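Local coordinates for Na Glutathione S-transferase 2 (Necator americanus, PDB 2ON5), which probably catalyses the conjugation of glutathione to electrophilic compounds, as a dimeric glutathione S-transferase of the human hookworm, at residues D157-E162 / H184-R189; V91-Y95 / F132-M136; V88-A92 / V153-D157. One frame throughout, in Å; residues are numbered along the deposited sequence.

Interaction 1: residues D157-E162 / H184-R189; sequences DLCLAE and HAEKVR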
loop_
_atom_site.group_PDB
_atom_site.type_symbol
_atom_site.label_atom_id
_atom_site.label_comp_id
_atom_site.label_asym_id
_atom_site.label_seq_id
_atom_site.Cartn_x
_atom_site.Cartn_y
_atom_site.Cartn_z
ATOM N N ASP A 157 13.086 4.418 4.542
ATOM C CA ASP A 157 14.174 4.198 5.514
ATOM C C ASP A 157 13.627 4.103 6.947
ATOM O O ASP A 157 14.023 3.226 7.727
ATOM C CB ASP A 157 15.223 5.295 5.428
ATOM C CG ASP A 157 15.928 5.311 4.080
ATOM O OD1 ASP A 157 15.818 6.350 3.386
ATOM O OD2 ASP A 157 16.529 4.255 3.722
ATOM N N LEU A 158 12.708 5.003 7.264
ATOM C CA LEU A 158 12.190 5.096 8.616
ATOM C C LEU A 158 11.423 3.832 8.922
ATOM O O LEU A 158 11.602 3.261 9.994
ATOM C CB LEU A 158 11.306 6.348 8.792
ATOM C CG LEU A 158 11.973 7.726 8.577
ATOM C CD1 LEU A 158 10.984 8.912 8.669
ATOM C CD2 LEU A 158 13.131 7.938 9.558
ATOM N N CYS A 159 10.618 3.368 7.952
ATOM C CA CYS A 159 9.851 2.108 8.116
ATOM C C CYS A 159 10.796 0.949 8.394
ATOM O O CYS A 159 10.588 0.189 9.344
ATOM C CB CYS A 159 8.994 1.776 6.881
ATOM S SG CYS A 159 7.577 2.881 6.683
ATOM N N LEU A 160 11.816 0.783 7.550
ATOM C CA LEU A 160 12.718 -0.364 7.731
ATOM C C LEU A 160 13.552 -0.311 9.026
ATOM O O LEU A 160 13.633 -1.330 9.757
ATOM C CB LEU A 160 13.628 -0.561 6.508
ATOM C CG LEU A 160 14.531 -1.791 6.555
ATOM C CD1 LEU A 160 13.713 -3.086 6.517
ATOM C CD2 LEU A 160 15.570 -1.707 5.437
ATOM N N ALA A 161 14.209 0.824 9.273
ATOM C CA ALA A 161 15.052 1.009 10.481
ATOM C C ALA A 161 14.218 0.781 11.750
ATOM O O ALA A 161 14.652 0.106 12.716
ATOM C CB ALA A 161 15.675 2.437 10.501
ATOM N N GLU A 162 13.010 1.329 11.757
ATOM C CA GLU A 162 12.106 1.155 12.924
ATOM C C GLU A 162 11.725 -0.314 13.130
ATOM O O GLU A 162 11.837 -0.834 14.231
ATOM C CB GLU A 162 10.861 2.052 12.818
ATOM C CG GLU A 162 9.819 1.859 13.916
ATOM C CD GLU A 162 10.385 1.967 15.331
ATOM O OE1 GLU A 162 11.198 2.876 15.616
ATOM O OE2 GLU A 162 9.970 1.157 16.167
ATOM N N HIS A 184 22.159 -0.091 8.138
ATOM C CA HIS A 184 21.090 0.826 7.754
ATOM C C HIS A 184 20.292 1.324 8.952
ATOM O O HIS A 184 20.076 2.536 9.103
ATOM C CB HIS A 184 20.182 0.161 6.710
ATOM C CG HIS A 184 18.921 0.921 6.449
ATOM N ND1 HIS A 184 18.841 1.914 5.496
ATOM C CD2 HIS A 184 17.701 0.867 7.049
ATOM C CE1 HIS A 184 17.611 2.409 5.488
ATOM N NE2 HIS A 184 16.901 1.787 6.411
ATOM N N ALA A 185 19.875 0.409 9.830
ATOM C CA ALA A 185 19.109 0.826 11.016
ATOM C C ALA A 185 19.922 1.804 11.850
ATOM O O ALA A 185 19.382 2.816 12.323
ATOM C CB ALA A 185 18.682 -0.379 11.863
ATOM N N GLU A 186 21.222 1.544 11.996
ATOM C CA GLU A 186 22.034 2.370 12.894
ATOM C C GLU A 186 22.382 3.722 12.268
ATOM O O GLU A 186 22.460 4.708 12.985
ATOM C CB GLU A 186 23.274 1.640 13.415
ATOM C CG GLU A 186 22.901 0.483 14.361
ATOM C CD GLU A 186 24.125 -0.195 14.989
ATOM O OE1 GLU A 186 23.919 -1.024 15.890
ATOM O OE2 GLU A 186 25.271 0.101 14.587
ATOM N N LYS A 187 22.552 3.749 10.946
ATOM C CA LYS A 187 22.704 5.022 10.206
ATOM C C LYS A 187 21.480 5.939 10.365
ATOM O O LYS A 187 21.604 7.096 10.795
ATOM C CB LYS A 187 23.017 4.760 8.728
ATOM C CG LYS A 187 23.220 6.051 7.884
ATOM C CD LYS A 187 23.501 5.719 6.423
ATOM C CE LYS A 187 23.848 6.974 5.624
ATOM N NZ LYS A 187 25.212 7.388 5.978
ATOM N N VAL A 188 20.300 5.404 10.051
ATOM C CA VAL A 188 19.023 6.138 10.154
ATOM C C VAL A 188 18.778 6.662 11.560
ATOM O O VAL A 188 18.509 7.846 11.744
ATOM C CB VAL A 188 17.836 5.251 9.646
ATOM C CG1 VAL A 188 16.438 5.911 9.892
ATOM C CG2 VAL A 188 18.034 4.917 8.125
ATOM N N ARG A 189 18.919 5.791 12.552
ATOM C CA ARG A 189 18.592 6.120 13.944
ATOM C C ARG A 189 19.568 7.091 14.618
ATOM O O ARG A 189 19.262 7.627 15.684
ATOM C CB ARG A 189 18.400 4.834 14.758
ATOM C CG ARG A 189 17.087 4.118 14.378
ATOM C CD ARG A 189 17.075 2.620 14.742
ATOM N NE ARG A 189 17.440 2.365 16.144
ATOM C CZ ARG A 189 16.610 2.420 17.188
ATOM N NH1 ARG A 189 15.324 2.771 17.041
ATOM N NH2 ARG A 189 17.084 2.154 18.409
HETATM O O HOH W 1 13.700 3.527 14.717
#
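His184 CG is anti to the backbone N (chi1 169°), which carries the imidazole across to Asp157 and Leu160. Val188 sets CG1 in the same way, and that methyl reaches Ala161 and Leu158. The contact joins helices 155-168 and 179-189 in the all-helical C-terminal domain of the glutathione S-transferase fold. The two short axes pass 8.6 Å apart, with 118° between their directions. This close approach is made at a pair of alanines, where the CA atoms of Ala161 and Ala185 are 4.1 Å apart. Ala161 CB points into the other helix and packs 3.6 Å from Val188 CG1. Val188 CG1 also meets Leu158 CD2 at 3.9 Å. Val188 CG2 lies against Asp157 CB and over one face of the His184 ring, one turn back on its own helix, offset toward the rim. Leu160 CD2 comes to the ring obliquely, 3.7 Å from His184 CD2. NE2 of His184 gives a weak hydrogen bond to Asp157 O, at 3.5 Å. That carbonyl already accepts the helical bond from Ala161 N, so it has two donors. ND1 of His184 has a weak bond of its own to Gly146 O. Asp157 OD1 accepts from Thr154 N and OD2 from Leu148 N. At the other end of the contact, Glu162 has salt bridges to Arg201 and Arg12. The Arg189 chain bends back and brings its guanidinium near Glu162, but the two charges do not form a salt bridge. A water bridges them. It donates to Glu162 OE1 at 2.7 Å, and it accepts from Arg189 NH1 at 2.9 Å, in the plane at the guanidinium edge.

Interaction 2: residues V91-Y95 / F132-M136; sequences VADQY and FFGFM. With EDO (1,2-ethanediol), chain P.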
loop_
_atom_site.group_PDB
_atom_site.type_symbol
_atom_site.label_atom_id
_atom_site.label_comp_id
_atom_site.label_asym_id
_atom_site.label_seq_id
_atom_site.Cartn_x
_atom_site.Cartn_y
_atom_site.Cartn_z
ATOM N N VAL A 91 9.419 0.487 -2.636
ATOM C CA VAL A 91 10.082 -0.090 -1.456
ATOM C C VAL A 91 9.128 -0.163 -0.267
ATOM O O VAL A 91 9.075 -1.210 0.438
ATOM C CB VAL A 91 11.411 0.668 -1.066
ATOM C CG1 VAL A 91 12.013 0.111 0.252
ATOM C CG2 VAL A 91 12.457 0.530 -2.187
ATOM N N ALA A 92 8.374 0.923 -0.039
ATOM C CA ALA A 92 7.423 0.951 1.069
ATOM C C ALA A 92 6.353 -0.108 0.868
ATOM O O ALA A 92 5.921 -0.743 1.826
ATOM C CB ALA A 92 6.775 2.365 1.203
ATOM N N ASP A 93 5.921 -0.283 -0.380
ATOM C CA ASP A 93 4.935 -1.307 -0.708
ATOM C C ASP A 93 5.489 -2.711 -0.507
ATOM O O ASP A 93 4.768 -3.596 -0.027
ATOM C CB ASP A 93 4.416 -1.149 -2.140
ATOM C CG ASP A 93 3.235 -0.191 -2.235
ATOM O OD1 ASP A 93 2.773 0.317 -1.188
ATOM O OD2 ASP A 93 2.764 0.045 -3.372
ATOM N N GLN A 94 6.749 -2.932 -0.855
ATOM C CA GLN A 94 7.370 -4.241 -0.581
ATOM C C GLN A 94 7.467 -4.515 0.941
ATOM O O GLN A 94 7.186 -5.640 1.422
ATOM C CB GLN A 94 8.751 -4.362 -1.244
ATOM C CG GLN A 94 9.375 -5.769 -1.078
ATOM C CD GLN A 94 8.717 -6.789 -2.011
ATOM O OE1 GLN A 94 7.915 -6.434 -2.877
ATOM N NE2 GLN A 94 9.044 -8.076 -1.821
ATOM N N TYR A 95 7.868 -3.498 1.685
ATOM C CA TYR A 95 7.797 -3.520 3.167
ATOM C C TYR A 95 6.393 -3.884 3.714
ATOM O O TYR A 95 6.267 -4.684 4.650
ATOM C CB TYR A 95 8.225 -2.160 3.712
ATOM C CG TYR A 95 8.056 -2.049 5.229
ATOM C CD1 TYR A 95 8.971 -2.656 6.091
ATOM C CD2 TYR A 95 6.974 -1.350 5.779
ATOM C CE1 TYR A 95 8.812 -2.550 7.520
ATOM C CE2 TYR A 95 6.793 -1.237 7.194
ATOM C CZ TYR A 95 7.714 -1.843 8.041
ATOM O OH TYR A 95 7.562 -1.768 9.408
ATOM N N PHE A 132 12.855 -10.731 2.155
ATOM C CA PHE A 132 12.665 -9.276 2.174
ATOM C C PHE A 132 13.986 -8.506 2.235
ATOM O O PHE A 132 14.231 -7.626 1.392
ATOM C CB PHE A 132 11.704 -8.867 3.284
ATOM C CG PHE A 132 11.529 -7.372 3.415
ATOM C CD1 PHE A 132 11.740 -6.756 4.629
ATOM C CD2 PHE A 132 11.169 -6.593 2.314
ATOM C CE1 PHE A 132 11.613 -5.378 4.753
ATOM C CE2 PHE A 132 11.002 -5.217 2.432
ATOM C CZ PHE A 132 11.235 -4.605 3.658
ATOM N N PHE A 133 14.836 -8.868 3.210
ATOM C CA PHE A 133 16.141 -8.220 3.406
ATOM C C PHE A 133 17.027 -8.427 2.174
ATOM O O PHE A 133 17.942 -7.645 1.909
ATOM C CB PHE A 133 16.849 -8.773 4.645
ATOM C CG PHE A 133 16.258 -8.325 5.980
ATOM C CD1 PHE A 133 15.053 -7.627 6.055
ATOM C CD2 PHE A 133 16.936 -8.619 7.163
ATOM C CE1 PHE A 133 14.553 -7.257 7.294
ATOM C CE2 PHE A 133 16.420 -8.288 8.414
ATOM C CZ PHE A 133 15.243 -7.593 8.475
ATOM N N GLY A 134 16.775 -9.503 1.435
ATOM C CA GLY A 134 17.503 -9.764 0.182
ATOM C C GLY A 134 17.207 -8.689 -0.859
ATOM O O GLY A 134 18.112 -8.216 -1.541
ATOM N N PHE A 135 15.941 -8.297 -0.986
ATOM C CA PHE A 135 15.584 -7.200 -1.889
ATOM C C PHE A 135 16.096 -5.841 -1.410
ATOM O O PHE A 135 16.516 -5.023 -2.217
ATOM C CB PHE A 135 14.082 -7.165 -2.172
ATOM C CG PHE A 135 13.565 -8.418 -2.845
ATOM C CD1 PHE A 135 12.557 -9.171 -2.266
ATOM C CD2 PHE A 135 14.121 -8.856 -4.036
ATOM C CE1 PHE A 135 12.074 -10.348 -2.892
ATOM C CE2 PHE A 135 13.653 -10.034 -4.662
ATOM C CZ PHE A 135 12.630 -10.772 -4.084
ATOM N N MET A 136 16.052 -5.609 -0.103
ATOM C CA MET A 136 16.537 -4.354 0.496
ATOM C C MET A 136 18.045 -4.173 0.281
ATOM O O MET A 136 18.513 -3.069 0.001
ATOM C CB MET A 136 16.180 -4.291 1.985
ATOM C CG MET A 136 14.670 -4.217 2.275
ATOM S SD MET A 136 13.753 -2.951 1.350
ATOM C CE MET A 136 13.188 -3.829 -0.106
HETATM C C1 EDO P . 3.931 -1.444 9.762
HETATM O O1 EDO P . 5.294 -1.575 10.120
HETATM C C2 EDO P . 3.840 -0.748 8.410
HETATM O O2 EDO P . 3.231 -1.652 7.516
#
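This is a buried, mostly apolar contact between two nearly antiparallel helices, 82-101 and 117-143, of the C-terminal helical domain. The axes of the short segments run 11.0 Å apart, at 169° to each other. Long side chains bridge that distance, and no hydrogen bond crosses it. Phe132 does much of the bridging. Its CG is anti to the backbone N (chi1 176°), which sends the ring across to the backbone of Gln94 and Tyr95. Phe132 CZ comes to 3.6 Å from Tyr95 CA, an oblique approach to the phenyl ring. Phe132 CZ also meets the Tyr95 ring at its edge, near the ring plane, 3.9 Å from Tyr95 CD1. Gln94 CG lies 3.9 Å from Phe132 CE2, the two side chains sliding past each other in opposite directions. The Phe132 ring is backed from its own helix by Met136 CG, which lies over one face toward the rim. Met136 then bends at chi2 (-50°) and brings its sulfur to Val91, with Met136 SD 3.7 Å from Val91 CG1. Phe135 stands near the amide end of Gln94, its ring plane steeply turned from the amide plane. At the far end of the Tyr95 ring from Phe132, Tyr95 OH meets a 1,2-ethanediol, probably from the crystallisation liquor. The modelled separation of Tyr95 OH and O1 of the diol, 2.4 Å, is very short for a hydrogen bond, so its geometry is doubtful. Around the contact, Phe132 stacks on Tyr98 and touches Leu160 of helix 155-168. Phe48 of the second subunit packs on Gln94 and Met136, and Pro47 of that subunit packs on Phe135. Helices 82-101 and 117-143 are the pair that helps line the dimer interface in cytosolic glutathione S-transferases.

Interaction 3: residues V88-A92 / V153-D157; sequences VDSVA and VTYAD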
loop_
_atom_site.group_PDB
_atom_site.type_symbol
_atom_site.label_atom_id
_atom_site.label_comp_id
_atom_site.label_asym_id
_atom_site.label_seq_id
_atom_site.Cartn_x
_atom_site.Cartn_y
_atom_site.Cartn_z
ATOM N N VAL A 88 10.681 5.131 -4.001
ATOM C CA VAL A 88 10.416 5.103 -2.532
ATOM C C VAL A 88 9.099 4.372 -2.203
ATOM O O VAL A 88 9.071 3.484 -1.322
ATOM C CB VAL A 88 10.437 6.527 -1.926
ATOM C CG1 VAL A 88 9.959 6.520 -0.405
ATOM C CG2 VAL A 88 11.846 7.122 -2.045
ATOM N N ASP A 89 8.025 4.739 -2.909
ATOM C CA ASP A 89 6.736 4.046 -2.815
ATOM C C ASP A 89 6.849 2.540 -3.027
ATOM O O ASP A 89 6.247 1.763 -2.276
ATOM C CB ASP A 89 5.712 4.612 -3.818
ATOM C CG ASP A 89 5.279 6.038 -3.497
ATOM O OD1 ASP A 89 5.721 6.570 -2.459
ATOM O OD2 ASP A 89 4.442 6.581 -4.271
ATOM N N SER A 90 7.571 2.126 -4.066
ATOM C CA SER A 90 7.696 0.674 -4.373
ATOM C C SER A 90 8.383 -0.109 -3.236
ATOM O O SER A 90 7.958 -1.231 -2.906
ATOM C CB SER A 90 8.426 0.464 -5.718
ATOM O OG SER A 90 9.818 0.686 -5.616
ATOM N N VAL A 91 9.419 0.487 -2.636
ATOM C CA VAL A 91 10.082 -0.090 -1.456
ATOM C C VAL A 91 9.128 -0.163 -0.267
ATOM O O VAL A 91 9.075 -1.210 0.438
ATOM C CB VAL A 91 11.411 0.668 -1.066
ATOM C CG1 VAL A 91 12.013 0.111 0.252
ATOM C CG2 VAL A 91 12.457 0.530 -2.187
ATOM N N ALA A 92 8.374 0.923 -0.039
ATOM C CA ALA A 92 7.423 0.951 1.069
ATOM C C ALA A 92 6.353 -0.108 0.868
ATOM O O ALA A 92 5.921 -0.743 1.826
ATOM C CB ALA A 92 6.775 2.365 1.203
ATOM N N VAL A 153 17.594 10.478 3.576
ATOM C CA VAL A 153 16.582 9.671 4.298
ATOM C C VAL A 153 15.175 9.881 3.739
ATOM O O VAL A 153 14.785 11.009 3.421
ATOM C CB VAL A 153 16.624 9.902 5.847
ATOM C CG1 VAL A 153 16.114 11.316 6.244
ATOM C CG2 VAL A 153 15.843 8.786 6.596
ATOM N N THR A 154 14.430 8.783 3.599
ATOM C CA THR A 154 13.036 8.845 3.184
ATOM C C THR A 154 12.153 8.044 4.140
ATOM O O THR A 154 12.655 7.316 5.005
ATOM C CB THR A 154 12.797 8.303 1.740
ATOM O OG1 THR A 154 13.004 6.894 1.724
ATOM C CG2 THR A 154 13.681 9.023 0.730
ATOM N N TYR A 155 10.840 8.147 3.972
ATOM C CA TYR A 155 9.960 7.390 4.889
ATOM C C TYR A 155 10.134 5.873 4.757
ATOM O O TYR A 155 9.840 5.120 5.698
ATOM C CB TYR A 155 8.496 7.844 4.786
ATOM C CG TYR A 155 7.764 7.366 3.555
ATOM C CD1 TYR A 155 7.083 6.154 3.582
ATOM C CD2 TYR A 155 7.743 8.118 2.371
ATOM C CE1 TYR A 155 6.409 5.677 2.457
ATOM C CE2 TYR A 155 7.054 7.645 1.227
ATOM C CZ TYR A 155 6.401 6.417 1.293
ATOM O OH TYR A 155 5.727 5.903 0.211
ATOM N N ALA A 156 10.622 5.412 3.603
ATOM C CA ALA A 156 10.898 3.984 3.475
ATOM C C ALA A 156 12.054 3.574 4.426
ATOM O O ALA A 156 11.999 2.504 5.030
ATOM C CB ALA A 156 11.205 3.610 2.013
ATOM N N ASP A 157 13.086 4.418 4.542
ATOM C CA ASP A 157 14.174 4.198 5.514
ATOM C C ASP A 157 13.627 4.103 6.947
ATOM O O ASP A 157 14.023 3.226 7.727
ATOM C CB ASP A 157 15.223 5.295 5.428
ATOM C CG ASP A 157 15.928 5.311 4.080
ATOM O OD1 ASP A 157 15.818 6.350 3.386
ATOM O OD2 ASP A 157 16.529 4.255 3.722
#
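Tyr155 OH donates a hydrogen bond to Asp89 OD1 at 2.8 Å. The oxygen is met from above the carboxylate plane, 37° out of it, while it lies in the plane of the tyrosine ring, at the edge. Val88 CG1 touches the ring at CE2, 3.5 Å away, and Ala92 CB touches it at CE1, 3.6 Å away. Next to the ring, Ala156 CB points into helix 82-101 and packs 4.0 Å from Val88 CG1. Thr154 also rests on Val88, its OG1 3.7 Å from CG1. Tyr155 and Ala156 open helix 155-168 of the glutathione S-transferase C-terminal domain, and Thr154 is its N-cap. Thr154 and Asp157 make a capping box. Thr154 N donates to the anti lone pair of Asp157 OD1 at 2.8 Å, and Thr154 OG1 accepts a weak bond from Ala156 N. With chi1 at 75°, the Tyr155 side chain sits between its own backbone N and carbonyl carbon and reaches Asp89 from the first turn. Farther out, Asp89 OD1 has a salt bridge to Arg69, which also gives Tyr155 OH a weak bond. Asp89 OD2 forms a salt bridge with Arg69 of the second subunit.

Overall arrangement
Interactions 2 and 3 both start on helix 82-101 and share Val91 and Ala92. From there interaction 2 closes the shorter loop, on helix 117-143. Interaction 3 closes a longer one, at the start of helix 155-168, and contains the first. Interaction 1 follows in series: it begins on helix 155-168, shares Asp157 with interaction 3, and closes on helix 179-189. Helix 155-168 is thus tied to helix 82-101 at its start and to helix 179-189 just beyond. Leu160 of interaction 1 packs on Phe132 and Met136 of interaction 2, joining the helices further. Interactions 2 and 3 also touch the second subunit; interaction 1 does not.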